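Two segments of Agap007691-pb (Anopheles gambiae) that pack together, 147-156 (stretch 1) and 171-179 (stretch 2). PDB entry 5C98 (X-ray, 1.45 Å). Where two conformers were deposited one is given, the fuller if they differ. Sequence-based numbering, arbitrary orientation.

Stretch 1, residues 147-156: ANTEIEDFIG
Stretch 2 171-179: LFSGVSVLT

An irregular segment packing against one face of a β-strand, largely through apolar side chains but fixed by a hydrogen bond from Ser-176 OG to Thr-149 O, is the kind of contact formed by residues 147-156 and 171-179 of this chain. The strand runs from Leu-171 to Val-177, having begun earlier in the chain, with phi between about -90° and -140° and psi between 110° and 145°; Leu-178 leaves it at -115/-14. Such extended geometry turns alternate residues to opposite faces, so Phe-172, Ser-176 and, beyond the strand, Leu-178 direct CA-to-CB toward stretch 1, whereas Ser-173, Val-175 and Val-177 point away.

Stretch 1 has no regular secondary structure. Asn-148 is the first residue to depart from a preceding helix, at 52/59; Thr-149 follows at -123/18, Glu-150 again has positive phi (68/21), and Ile-151 is extended at -129/96. The segments run in opposite directions: the CA atoms of Thr-149 and Ser-176 lie 6.1 Å apart, and those of Phe-154 and Gly-174 8.2 Å. Between these points Glu-152 and Asp-153 swing out of reach of the strand.

The polar anchor lies where the backbones are closer. Ser-176, chi1 m, donates from OG to Thr-149 O at 2.8 Å, so that a side-chain hydroxyl satisfies the carbonyl of a buried residue in an irregular segment. Thr-149, chi1 t, also brings its OG1 to 2.9 Å from Ser-176 OG. Ile-151 (m, t) adds an apolar neighbour, its CD1 3.6 Å from Ser-176 OG.

Phe-154 (chi1 t, chi2 -79°; backbone -60/-43) exploits the lack of a side chain at Gly-174. Its ring presents its edge to the strand backbone, with CE2 3.8 Å from Gly-174 CA and CZ 3.2 Å from Ser-173 O. An ideal CB on Gly-174 would point toward stretch 1 and lie only 3.3 Å from Phe-154 CE2, a tight fit. The ring then meets Phe-172 (m, chi2 -89°) obliquely, Phe-154 CE1 to Phe-172 CD1 being 4.0 Å. Ile-155, in an extended backbone (-143/163) with chi1 p and chi2 t, extends this apolar cluster by placing CD1 4.1 Å from Phe-172 CE1.

At the other end, Leu-178 (m, t) packs against the stretch around Asn-148 to Glu-150. Its CD2 approaches Glu-150 CG at 3.8 Å, a contact with the aliphatic part of a side chain (m, m, chi3 -57°) whose end leads away. Altogether the pairing buries 390 Å², summed over both sides.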

# COMPACT_ATOMS: atom_id res chain seq x y z
N ALA A 147 16.29 2.84 6.38
CA ALA A 147 15.56 3.71 5.48
C ALA A 147 14.72 4.72 6.23
O ALA A 147 14.16 5.60 5.58
CB ALA A 147 14.69 2.88 4.55
N ASN A 148 14.63 4.61 7.56
CA ASN A 148 13.93 5.58 8.41
C ASN A 148 12.51 5.81 7.90
O ASN A 148 12.09 6.91 7.56
CB ASN A 148 14.71 6.88 8.53
CG ASN A 148 14.26 7.72 9.70
OD1 ASN A 148 13.68 7.21 10.66
ND2 ASN A 148 14.53 9.02 9.63
N THR A 149 11.76 4.71 7.84
CA THR A 149 10.45 4.69 7.21
C THR A 149 9.36 4.23 8.16
O THR A 149 8.27 3.87 7.73
CB THR A 149 10.50 3.80 5.97
OG1 THR A 149 9.39 4.15 5.11
CG2 THR A 149 10.48 2.30 6.36
N GLU A 150 9.64 4.28 9.46
CA GLU A 150 8.67 3.97 10.50
C GLU A 150 8.26 2.50 10.54
O GLU A 150 7.21 2.18 11.10
CB GLU A 150 7.43 4.88 10.44
CG GLU A 150 7.71 6.32 10.78
CD GLU A 150 8.35 6.46 12.15
OE1 GLU A 150 7.75 5.98 13.13
OE2 GLU A 150 9.46 7.01 12.22
N ILE A 151 9.08 1.60 9.99
CA ILE A 151 8.81 0.15 10.00
C ILE A 151 10.08 -0.50 10.54
O ILE A 151 11.03 -0.75 9.78
CB ILE A 151 8.44 -0.42 8.62
CG1 ILE A 151 7.19 0.24 8.07
CG2 ILE A 151 8.18 -1.92 8.74
CD1 ILE A 151 6.87 -0.13 6.63
N GLU A 152 10.11 -0.77 11.84
CA GLU A 152 11.29 -1.30 12.50
C GLU A 152 11.31 -2.82 12.56
O GLU A 152 12.37 -3.40 12.85
CB GLU A 152 11.41 -0.74 13.92
CG GLU A 152 11.55 0.78 13.96
CD GLU A 152 12.88 1.26 13.40
OE1 GLU A 152 13.93 0.88 13.96
OE2 GLU A 152 12.87 2.01 12.40
N ASP A 153 10.19 -3.49 12.30
CA ASP A 153 10.11 -4.95 12.29
C ASP A 153 9.34 -5.35 11.03
O ASP A 153 8.19 -5.79 11.07
CB ASP A 153 9.43 -5.48 13.55
CG ASP A 153 10.41 -5.67 14.69
OD1 ASP A 153 11.09 -6.72 14.71
OD2 ASP A 153 10.50 -4.77 15.55
N PHE A 154 10.00 -5.19 9.90
CA PHE A 154 9.33 -5.38 8.62
C PHE A 154 8.78 -6.80 8.48
O PHE A 154 7.67 -7.00 7.97
CB PHE A 154 10.32 -5.01 7.50
CG PHE A 154 9.69 -4.92 6.16
CD1 PHE A 154 9.41 -6.06 5.46
CD2 PHE A 154 9.35 -3.70 5.61
CE1 PHE A 154 8.79 -6.01 4.24
CE2 PHE A 154 8.74 -3.66 4.35
CZ PHE A 154 8.46 -4.80 3.69
N ILE A 155 9.57 -7.82 8.86
CA ILE A 155 9.18 -9.22 8.71
C ILE A 155 9.68 -9.99 9.92
O ILE A 155 10.53 -9.52 10.68
CB ILE A 155 9.71 -9.95 7.43
CG1 ILE A 155 11.19 -9.65 7.21
CG2 ILE A 155 8.86 -9.64 6.19
CD1 ILE A 155 11.89 -10.71 6.38
N GLY A 156 9.10 -11.17 10.11
CA GLY A 156 9.61 -12.15 11.04
C GLY A 156 10.36 -13.25 10.29
O GLY A 156 10.29 -13.38 9.07
N LEU A 171 10.95 -11.05 -2.65
CA LEU A 171 10.74 -9.64 -2.93
C LEU A 171 10.00 -9.00 -1.76
O LEU A 171 9.15 -9.63 -1.13
CB LEU A 171 9.88 -9.46 -4.20
CG LEU A 171 9.57 -8.04 -4.67
CD1 LEU A 171 10.84 -7.25 -5.00
CD2 LEU A 171 8.64 -8.13 -5.87
N PHE A 172 10.32 -7.74 -1.47
CA PHE A 172 9.72 -6.97 -0.39
C PHE A 172 9.38 -5.57 -0.86
O PHE A 172 10.12 -4.99 -1.66
CB PHE A 172 10.66 -6.94 0.83
CG PHE A 172 11.06 -8.32 1.24
CD1 PHE A 172 10.29 -9.02 2.16
CD2 PHE A 172 12.14 -8.95 0.67
CE1 PHE A 172 10.64 -10.32 2.49
CE2 PHE A 172 12.46 -10.23 1.00
CZ PHE A 172 11.72 -10.91 1.91
N SER A 173 8.24 -5.05 -0.39
CA SER A 173 7.80 -3.69 -0.69
C SER A 173 7.43 -3.02 0.61
O SER A 173 6.64 -3.56 1.38
CB SER A 173 6.55 -3.75 -1.56
OG SER A 173 5.84 -2.51 -1.49
N GLY A 174 7.99 -1.85 0.86
CA GLY A 174 7.56 -1.00 1.95
C GLY A 174 7.00 0.30 1.42
O GLY A 174 7.70 0.98 0.67
N VAL A 175 5.78 0.70 1.83
CA VAL A 175 5.20 1.99 1.44
C VAL A 175 4.73 2.70 2.70
O VAL A 175 3.79 2.25 3.36
CB VAL A 175 4.07 1.86 0.43
CG1 VAL A 175 3.48 3.24 0.11
CG2 VAL A 175 4.61 1.17 -0.83
N SER A 176 5.37 3.81 3.02
CA SER A 176 5.11 4.58 4.22
C SER A 176 4.73 5.99 3.85
O SER A 176 5.50 6.68 3.18
CB SER A 176 6.32 4.60 5.15
OG SER A 176 6.63 3.28 5.52
N VAL A 177 3.56 6.41 4.29
CA VAL A 177 3.13 7.80 4.13
C VAL A 177 3.58 8.53 5.39
O VAL A 177 3.12 8.19 6.49
CB VAL A 177 1.61 7.88 3.95
CG1 VAL A 177 1.16 9.35 3.92
CG2 VAL A 177 1.20 7.10 2.72
N LEU A 178 4.46 9.50 5.23
CA LEU A 178 5.11 10.17 6.35
C LEU A 178 4.75 11.65 6.48
O LEU A 178 5.01 12.24 7.54
CB LEU A 178 6.63 10.02 6.23
CG LEU A 178 7.10 8.56 6.08
CD1 LEU A 178 8.57 8.50 5.70
CD2 LEU A 178 6.83 7.79 7.36
N THR A 179 4.14 12.24 5.47
CA THR A 179 3.85 13.66 5.53
C THR A 179 2.73 13.93 6.53
O THR A 179 1.79 13.14 6.63
CB THR A 179 3.44 14.13 4.13
OG1 THR A 179 4.57 14.10 3.26
CG2 THR A 179 2.95 15.52 4.16